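Side-chain contacts in gene product PA4716 (Pseudomonas aeruginosa, PDB 1U0K), which is of unverified function but is a predicted epimerase of the PhzF family and may act as an isomerase: residues A[81-86]-A[118-123]; A[51-56]-A[62-67]; A[198-203]-A[229-234]. All blocks are in the same frame, centred on the assembly; numbering follows the deposited sequence.

Contact 1 of 3, residues A[81-86]-A[118-123]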
# COMPACT_ATOMS: atom_id res chain seq x y z
N GLY A 81 -8.76 3.60 -16.17
CA GLY A 81 -9.03 4.67 -15.20
C GLY A 81 -8.73 6.04 -15.78
O GLY A 81 -9.52 6.96 -15.62
N ALA A 82 -7.60 6.17 -16.46
CA ALA A 82 -7.27 7.42 -17.13
C ALA A 82 -8.35 7.83 -18.14
O ALA A 82 -8.76 8.99 -18.18
CB ALA A 82 -5.91 7.33 -17.79
N ALA A 83 -8.83 6.89 -18.95
CA ALA A 83 -9.87 7.17 -19.94
C ALA A 83 -11.13 7.71 -19.27
O ALA A 83 -11.73 8.67 -19.75
CB ALA A 83 -10.18 5.92 -20.77
N ALA A 84 -11.54 7.10 -18.17
CA ALA A 84 -12.72 7.52 -17.45
C ALA A 84 -12.56 8.94 -16.90
O ALA A 84 -13.49 9.75 -17.00
CB ALA A 84 -13.02 6.55 -16.32
N LEU A 85 -11.39 9.22 -16.35
CA LEU A 85 -11.12 10.54 -15.80
C LEU A 85 -11.11 11.58 -16.90
O LEU A 85 -11.68 12.65 -16.73
CB LEU A 85 -9.81 10.57 -15.00
CG LEU A 85 -9.46 11.97 -14.50
CD1 LEU A 85 -10.49 12.46 -13.49
CD2 LEU A 85 -8.07 12.04 -13.93
N LEU A 86 -10.49 11.28 -18.04
CA LEU A 86 -10.47 12.23 -19.15
C LEU A 86 -11.88 12.55 -19.65
O LEU A 86 -12.16 13.68 -20.00
CB LEU A 86 -9.60 11.70 -20.29
CG LEU A 86 -8.11 11.64 -19.97
CD1 LEU A 86 -7.38 10.90 -21.08
CD2 LEU A 86 -7.50 13.01 -19.80
N PHE A 118 -18.40 5.33 -15.17
CA PHE A 118 -18.03 5.14 -16.56
C PHE A 118 -17.80 3.67 -16.87
O PHE A 118 -17.63 2.85 -15.97
CB PHE A 118 -16.74 5.92 -16.89
CG PHE A 118 -16.87 7.40 -16.67
CD1 PHE A 118 -16.66 7.95 -15.41
CD2 PHE A 118 -17.24 8.25 -17.70
CE1 PHE A 118 -16.83 9.32 -15.19
CE2 PHE A 118 -17.40 9.60 -17.50
CZ PHE A 118 -17.19 10.14 -16.24
N TYR A 119 -17.86 3.35 -18.15
CA TYR A 119 -17.35 2.09 -18.67
C TYR A 119 -16.26 2.45 -19.65
O TYR A 119 -16.47 3.25 -20.55
CB TYR A 119 -18.44 1.27 -19.37
CG TYR A 119 -17.97 -0.12 -19.72
CD1 TYR A 119 -18.04 -1.14 -18.80
CD2 TYR A 119 -17.42 -0.38 -20.97
CE1 TYR A 119 -17.59 -2.41 -19.11
CE2 TYR A 119 -16.95 -1.65 -21.29
CZ TYR A 119 -17.04 -2.66 -20.36
OH TYR A 119 -16.58 -3.91 -20.69
N ALA A 120 -15.09 1.84 -19.49
CA ALA A 120 -13.96 2.09 -20.36
C ALA A 120 -13.43 0.78 -20.94
O ALA A 120 -13.46 -0.26 -20.29
CB ALA A 120 -12.87 2.81 -19.60
N GLU A 121 -12.92 0.86 -22.16
CA GLU A 121 -12.37 -0.29 -22.86
C GLU A 121 -11.12 0.09 -23.63
O GLU A 121 -11.00 1.21 -24.12
CB GLU A 121 -13.43 -0.81 -23.83
CG GLU A 121 -13.06 -2.06 -24.60
CD GLU A 121 -14.17 -2.40 -25.57
OE1 GLU A 121 -15.23 -2.89 -25.12
OE2 GLU A 121 -14.00 -2.15 -26.78
N MSE A 122 -10.19 -0.85 -23.74
CA MSE A 122 -8.95 -0.62 -24.45
C MSE A 122 -8.69 -1.76 -25.44
O MSE A 122 -9.13 -2.88 -25.21
CB MSE A 122 -7.80 -0.52 -23.47
CG MSE A 122 -7.46 -1.82 -22.75
SE MSE A 122 -6.31 -1.50 -21.22
CE MSE A 122 -4.78 -1.37 -22.07
N ASP A 123 -7.98 -1.43 -26.51
CA ASP A 123 -7.49 -2.40 -27.49
C ASP A 123 -6.02 -2.67 -27.22
O ASP A 123 -5.16 -1.81 -27.43
CB ASP A 123 -7.69 -1.86 -28.91
CG ASP A 123 -7.33 -2.87 -29.99
OD1 ASP A 123 -7.13 -4.07 -29.68
OD2 ASP A 123 -7.23 -2.55 -31.20
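Ala-83 is the first residue of helix segment 81-86 to reach strand segment 118-123. Its methyl group points at that of Ala-120, and the two CB atoms lie 4.3 Å apart, a loose touch between the smallest apolar side chains. One residue on, Ala-84 makes the larger contact, this time with Phe-118. Here CB of Ala-84 sits 3.8 Å from CB of Phe-118, and the same methyl also reaches the root of the ring, where Phe-118 CG is 4.0 Å away. The ring itself meets the backbone of the helix: the carbonyl oxygen of Ala-84 stands 3.7 Å above the ring plane of Phe-118, over its centre, nearly equidistant from all six carbons. Phe-118 holds this pose with CG anti to its own carbonyl carbon (chi1 -60°), which carries the ring past the Ala-84 methyl to the oxygen beyond it. Strands 96-101 and 267-282 also pack on this helix, through Trp-98 and Val-274 for example. The helix is thus enclosed by several strands, consistent with the helix-filled barrel of the diaminopimelate epimerase-like fold to which PhzF proteins belong. The alanines keep helix and strand backbones close, with the CA atoms of Ala-84 and Phe-118 5.9 Å apart. Cohesion between the two segments is therefore chiefly van der Waals and hydrophobic; an oxygen set over an aromatic face probably adds little electrostatic attraction, so the ring's position probably owes much to its other neighbours, among them His-87, His-88 and Leu-276.

Contact 2 of 3, residues A[51-56]-A[62-67]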
# COMPACT_ATOMS: atom_id res chain seq x y z
N PHE A 51 0.42 8.61 -14.54
CA PHE A 51 0.76 10.02 -14.69
C PHE A 51 0.56 10.39 -16.15
O PHE A 51 1.14 9.75 -17.02
CB PHE A 51 2.22 10.26 -14.26
CG PHE A 51 2.47 9.93 -12.81
CD1 PHE A 51 2.72 8.63 -12.43
CD2 PHE A 51 2.41 10.92 -11.83
CE1 PHE A 51 2.90 8.31 -11.10
CE2 PHE A 51 2.58 10.59 -10.50
CZ PHE A 51 2.83 9.28 -10.14
N LEU A 52 -0.28 11.38 -16.41
CA LEU A 52 -0.61 11.82 -17.77
C LEU A 52 0.12 13.10 -18.13
O LEU A 52 0.25 14.02 -17.33
CB LEU A 52 -2.12 12.02 -17.92
CG LEU A 52 -3.02 10.82 -17.57
CD1 LEU A 52 -4.50 11.13 -17.78
CD2 LEU A 52 -2.64 9.58 -18.36
N LEU A 53 0.58 13.15 -19.38
CA LEU A 53 1.31 14.30 -19.90
C LEU A 53 0.54 14.81 -21.13
O LEU A 53 0.54 14.16 -22.18
CB LEU A 53 2.73 13.90 -20.25
CG LEU A 53 3.47 13.19 -19.10
CD1 LEU A 53 4.69 12.43 -19.58
CD2 LEU A 53 3.85 14.21 -18.02
N PRO A 54 -0.16 15.93 -20.98
CA PRO A 54 -0.92 16.50 -22.10
C PRO A 54 0.01 17.04 -23.18
O PRO A 54 1.18 17.33 -22.95
CB PRO A 54 -1.72 17.64 -21.46
CG PRO A 54 -0.93 18.03 -20.27
CD PRO A 54 -0.27 16.77 -19.77
N GLY A 55 -0.55 17.14 -24.38
CA GLY A 55 0.14 17.73 -25.51
C GLY A 55 -0.85 18.51 -26.35
O GLY A 55 -1.88 18.97 -25.86
N ASP A 56 -0.57 18.60 -27.64
CA ASP A 56 -1.36 19.45 -28.53
C ASP A 56 -2.66 18.82 -29.06
O ASP A 56 -3.44 19.48 -29.74
CB ASP A 56 -0.49 19.97 -29.68
CG ASP A 56 0.04 18.87 -30.58
OD1 ASP A 56 -0.36 17.69 -30.46
OD2 ASP A 56 0.90 19.11 -31.45
N ARG A 62 0.50 11.23 -23.33
CA ARG A 62 1.50 10.27 -22.92
C ARG A 62 1.19 9.84 -21.50
O ARG A 62 0.65 10.62 -20.71
CB ARG A 62 2.90 10.85 -23.01
CG ARG A 62 3.33 11.23 -24.42
CD ARG A 62 4.74 11.80 -24.47
NE ARG A 62 4.79 13.18 -23.98
CZ ARG A 62 5.75 13.70 -23.22
NH1 ARG A 62 6.80 12.97 -22.83
NH2 ARG A 62 5.68 14.97 -22.85
N ALA A 63 1.53 8.61 -21.19
CA ALA A 63 1.28 8.06 -19.86
C ALA A 63 2.52 7.37 -19.30
O ALA A 63 3.34 6.83 -20.04
CB ALA A 63 0.15 7.11 -19.92
N ARG A 64 2.64 7.42 -17.98
CA ARG A 64 3.69 6.72 -17.27
C ARG A 64 2.99 5.98 -16.13
O ARG A 64 2.22 6.58 -15.38
CB ARG A 64 4.73 7.69 -16.70
CG ARG A 64 5.38 8.65 -17.69
CD ARG A 64 6.47 8.05 -18.53
NE ARG A 64 7.62 7.57 -17.77
CZ ARG A 64 8.64 8.30 -17.34
NH1 ARG A 64 8.68 9.62 -17.53
NH2 ARG A 64 9.63 7.71 -16.70
N ILE A 65 3.25 4.68 -16.03
CA ILE A 65 2.63 3.83 -15.01
C ILE A 65 3.70 3.28 -14.08
O ILE A 65 4.71 2.77 -14.54
CB ILE A 65 1.86 2.65 -15.64
CG1 ILE A 65 0.73 3.14 -16.55
CG2 ILE A 65 1.31 1.75 -14.56
CD1 ILE A 65 0.14 2.06 -17.44
N PHE A 66 3.48 3.42 -12.78
CA PHE A 66 4.39 2.91 -11.77
C PHE A 66 3.67 2.02 -10.78
O PHE A 66 2.55 2.31 -10.36
CB PHE A 66 5.02 4.05 -10.99
CG PHE A 66 5.94 4.91 -11.78
CD1 PHE A 66 5.45 5.88 -12.63
CD2 PHE A 66 7.32 4.78 -11.65
CE1 PHE A 66 6.32 6.68 -13.36
CE2 PHE A 66 8.19 5.57 -12.38
CZ PHE A 66 7.69 6.51 -13.23
N THR A 67 4.36 0.96 -10.36
CA THR A 67 4.03 0.28 -9.12
C THR A 67 4.90 0.86 -8.01
O THR A 67 5.73 1.71 -8.25
CB THR A 67 4.26 -1.24 -9.20
OG1 THR A 67 5.66 -1.49 -9.33
CG2 THR A 67 3.61 -1.86 -10.40
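Phe-51 and Phe-66 meet diagonally across two antiparallel strands, their ring planes turned 88° to one another and their centroids 5.8 Å apart. The touching atoms are CE1 of Phe-51 and CD1 of Phe-66, at 3.8 Å. Both side chains have CG anti to the carbonyl carbon (chi1 -62° in Phe-51), and in Phe-51 this brings CD1 within 3.6 Å of the carbonyl oxygen of Arg-64, which lies at the ring edge and in its plane. Arg-64 O also accepts a hydrogen bond from Phe-51 N at 2.8 Å, the donor lying in the carbonyl plane, so one acceptor is approached by both the main chain and the ring of the same residue. Helix 34-44 covers this aromatic pair, with Thr-41 against both rings, and Phe-26 stacks on Phe-51.

The strands form the beta hairpin 48-54/60-67. Phe-51 with Arg-64 and Leu-53 with Arg-62 are hydrogen-bonded pairs, each joined by two backbone bonds, whereas Leu-52 and Ala-63 between them form a non-hydrogen-bonded pair. Glu-48, the predicted active-site residue, belongs to the first strand, and its side chain is about 7 Å from that of Phe-66.

On the same face as the phenylalanines, Leu-53 and Arg-62 cross obliquely. A bend at chi3 (-76°) turns the end of the arginine, and CD1 of Leu-53 lies over one face of the guanidinium, toward its rim, 3.9 Å from Arg-62 NH1. Arg-64 instead bends at chi2 and chi3 and leads its guanidinium away from the first strand to salt bridges with Glu-71 and Asp-34; its CG lies 4.3 Å from Leu-53 CD1. On the other face, Leu-52 CD2 rests 4.0 Å from Ala-63 CB, and Leu-52 also packs on Ala-82 and Leu-86 of helix 78-90.

Contact 3 of 3, residues A[198-203]-A[229-234]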
# COMPACT_ATOMS: atom_id res chain seq x y z
N TYR A 198 1.18 -15.45 -13.41
CA TYR A 198 -0.26 -15.33 -13.21
C TYR A 198 -0.85 -16.74 -13.08
O TYR A 198 -0.84 -17.51 -14.04
CB TYR A 198 -0.90 -14.57 -14.38
CG TYR A 198 -2.31 -14.11 -14.13
CD1 TYR A 198 -2.57 -12.87 -13.56
CD2 TYR A 198 -3.40 -14.90 -14.46
CE1 TYR A 198 -3.87 -12.43 -13.33
CE2 TYR A 198 -4.71 -14.48 -14.24
CZ TYR A 198 -4.94 -13.24 -13.66
OH TYR A 198 -6.25 -12.83 -13.43
N LEU A 199 -1.33 -17.09 -11.89
CA LEU A 199 -1.98 -18.38 -11.67
C LEU A 199 -3.38 -18.34 -12.25
O LEU A 199 -4.12 -17.39 -12.02
CB LEU A 199 -2.06 -18.71 -10.18
CG LEU A 199 -0.76 -18.70 -9.37
CD1 LEU A 199 -1.02 -19.17 -7.95
CD2 LEU A 199 0.30 -19.56 -10.03
N LEU A 200 -3.75 -19.39 -12.98
CA LEU A 200 -4.96 -19.38 -13.79
C LEU A 200 -5.76 -20.68 -13.66
O LEU A 200 -5.28 -21.73 -14.02
CB LEU A 200 -4.61 -19.17 -15.26
CG LEU A 200 -5.75 -19.08 -16.28
CD1 LEU A 200 -6.65 -17.90 -15.97
CD2 LEU A 200 -5.19 -18.96 -17.68
N ASP A 201 -6.98 -20.56 -13.14
CA ASP A 201 -8.00 -21.60 -13.27
C ASP A 201 -8.74 -21.38 -14.59
O ASP A 201 -9.57 -20.48 -14.69
CB ASP A 201 -8.94 -21.53 -12.06
CG ASP A 201 -10.18 -22.40 -12.22
OD1 ASP A 201 -10.17 -23.32 -13.06
OD2 ASP A 201 -11.21 -22.21 -11.55
N VAL A 202 -8.44 -22.18 -15.60
CA VAL A 202 -8.98 -21.96 -16.95
C VAL A 202 -10.48 -22.26 -17.05
O VAL A 202 -11.16 -21.67 -17.89
CB VAL A 202 -8.22 -22.76 -18.04
CG1 VAL A 202 -6.73 -22.47 -17.99
CG2 VAL A 202 -8.50 -24.26 -17.93
N ASP A 203 -10.97 -23.16 -16.22
CA ASP A 203 -12.39 -23.55 -16.25
C ASP A 203 -13.25 -22.48 -15.60
O ASP A 203 -14.27 -22.07 -16.15
CB ASP A 203 -12.61 -24.89 -15.55
CG ASP A 203 -11.91 -26.04 -16.24
OD1 ASP A 203 -11.74 -26.00 -17.48
OD2 ASP A 203 -11.50 -27.04 -15.62
N ALA A 229 -7.03 -13.85 -21.86
CA ALA A 229 -8.10 -13.98 -22.84
C ALA A 229 -7.58 -14.62 -24.11
O ALA A 229 -8.24 -15.49 -24.66
CB ALA A 229 -8.70 -12.62 -23.15
N ALA A 230 -6.41 -14.18 -24.57
CA ALA A 230 -5.81 -14.68 -25.80
C ALA A 230 -5.43 -16.15 -25.66
O ALA A 230 -5.55 -16.92 -26.61
CB ALA A 230 -4.60 -13.87 -26.19
N TYR A 231 -4.98 -16.52 -24.46
CA TYR A 231 -4.60 -17.90 -24.15
C TYR A 231 -5.81 -18.82 -24.20
O TYR A 231 -5.78 -19.87 -24.85
CB TYR A 231 -3.98 -17.98 -22.75
CG TYR A 231 -3.58 -19.38 -22.32
CD1 TYR A 231 -2.28 -19.84 -22.50
CD2 TYR A 231 -4.50 -20.23 -21.72
CE1 TYR A 231 -1.91 -21.12 -22.11
CE2 TYR A 231 -4.14 -21.52 -21.33
CZ TYR A 231 -2.85 -21.95 -21.53
OH TYR A 231 -2.51 -23.23 -21.14
N LEU A 232 -6.88 -18.43 -23.50
CA LEU A 232 -8.10 -19.23 -23.46
C LEU A 232 -8.66 -19.45 -24.86
O LEU A 232 -9.06 -20.56 -25.20
CB LEU A 232 -9.14 -18.59 -22.54
CG LEU A 232 -8.78 -18.54 -21.05
CD1 LEU A 232 -9.74 -17.66 -20.28
CD2 LEU A 232 -8.77 -19.94 -20.43
N VAL A 233 -8.63 -18.42 -25.69
CA VAL A 233 -9.13 -18.52 -27.06
C VAL A 233 -8.20 -19.37 -27.95
O VAL A 233 -8.67 -20.14 -28.78
CB VAL A 233 -9.36 -17.10 -27.64
CG1 VAL A 233 -9.57 -17.12 -29.14
CG2 VAL A 233 -10.56 -16.47 -26.96
N GLU A 234 -6.90 -19.23 -27.74
CA GLU A 234 -5.89 -19.97 -28.51
C GLU A 234 -6.00 -21.49 -28.29
O GLU A 234 -5.83 -22.27 -29.22
CB GLU A 234 -4.48 -19.47 -28.15
CG GLU A 234 -3.32 -20.27 -28.74
CD GLU A 234 -3.32 -20.29 -30.25
OE1 GLU A 234 -3.32 -19.21 -30.87
OE2 GLU A 234 -3.33 -21.41 -30.82
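Leu-232 drives a single methyl, CD2, against the flank of Val-202, where it comes 3.7 Å from CB. The same methyl is 4.1 Å from Val-202 CG1 and 3.9 Å from the Val-202 carbonyl oxygen, so it settles into the shallow notch between CG1 and the carbonyl oxygen of Val-202. The two side chains approach at a slant. CG of Leu-232, anti to its carbonyl carbon (chi1 -66°), carries CD2 out to the valine.

Beside this knob, the ring of Tyr-231 lies obliquely against a second dip. Leu-200 and Val-202, two residues apart and both directed at the helix, offer one methyl each: CD2 of Leu-200 lies 4.3 Å from CD2 of Tyr-231, and CG1 of Val-202 lies 4.3 Å from CE2 of Tyr-231. Neighbouring atoms of the ring thus bridge the dip between two apolar bumps. Val-202 touches both helix residues, and it sits just beyond the end of strand 196-201, where Asp-201 OD1 accepts a weak hydrogen bond from Asp-203 N.

The contact fastens the end of this strand to helix 222-234, which also packs on strands 166-170 and 117-129, an enclosed helix as in the diaminopimelate epimerase-like fold. The side chains meet through hydrocarbon alone, one methyl also brushing a backbone oxygen. The tyrosine's one polar atom, OH, is hydrogen-bonded to the carbonyl oxygen of Pro-156, so the buried ring can contribute hydrocarbon surface here while its hydroxyl is satisfied by a neighbouring loop.

In the fold
From the N terminus, the first loop to close is the short hairpin turn spanned by contact 2. The chain then enters helix 78-90, runs through strands 96-101 and 106-114, and returns along strand 117-129, where contact 1 closes a loop of 31 residues. Much later, strand 196-201 and helix 222-234 are brought together by contact 3 across 25 residues. The three lie in series, neither nested nor crossed. Contacts 1 and 2 touch through helix 78-90, which links the hairpin to strand 117-129. Contact 3 stands apart, its centre about 24 Å from that of contact 1 and about 30 Å from that of contact 2, on the other side of the chain's centre from contact 2.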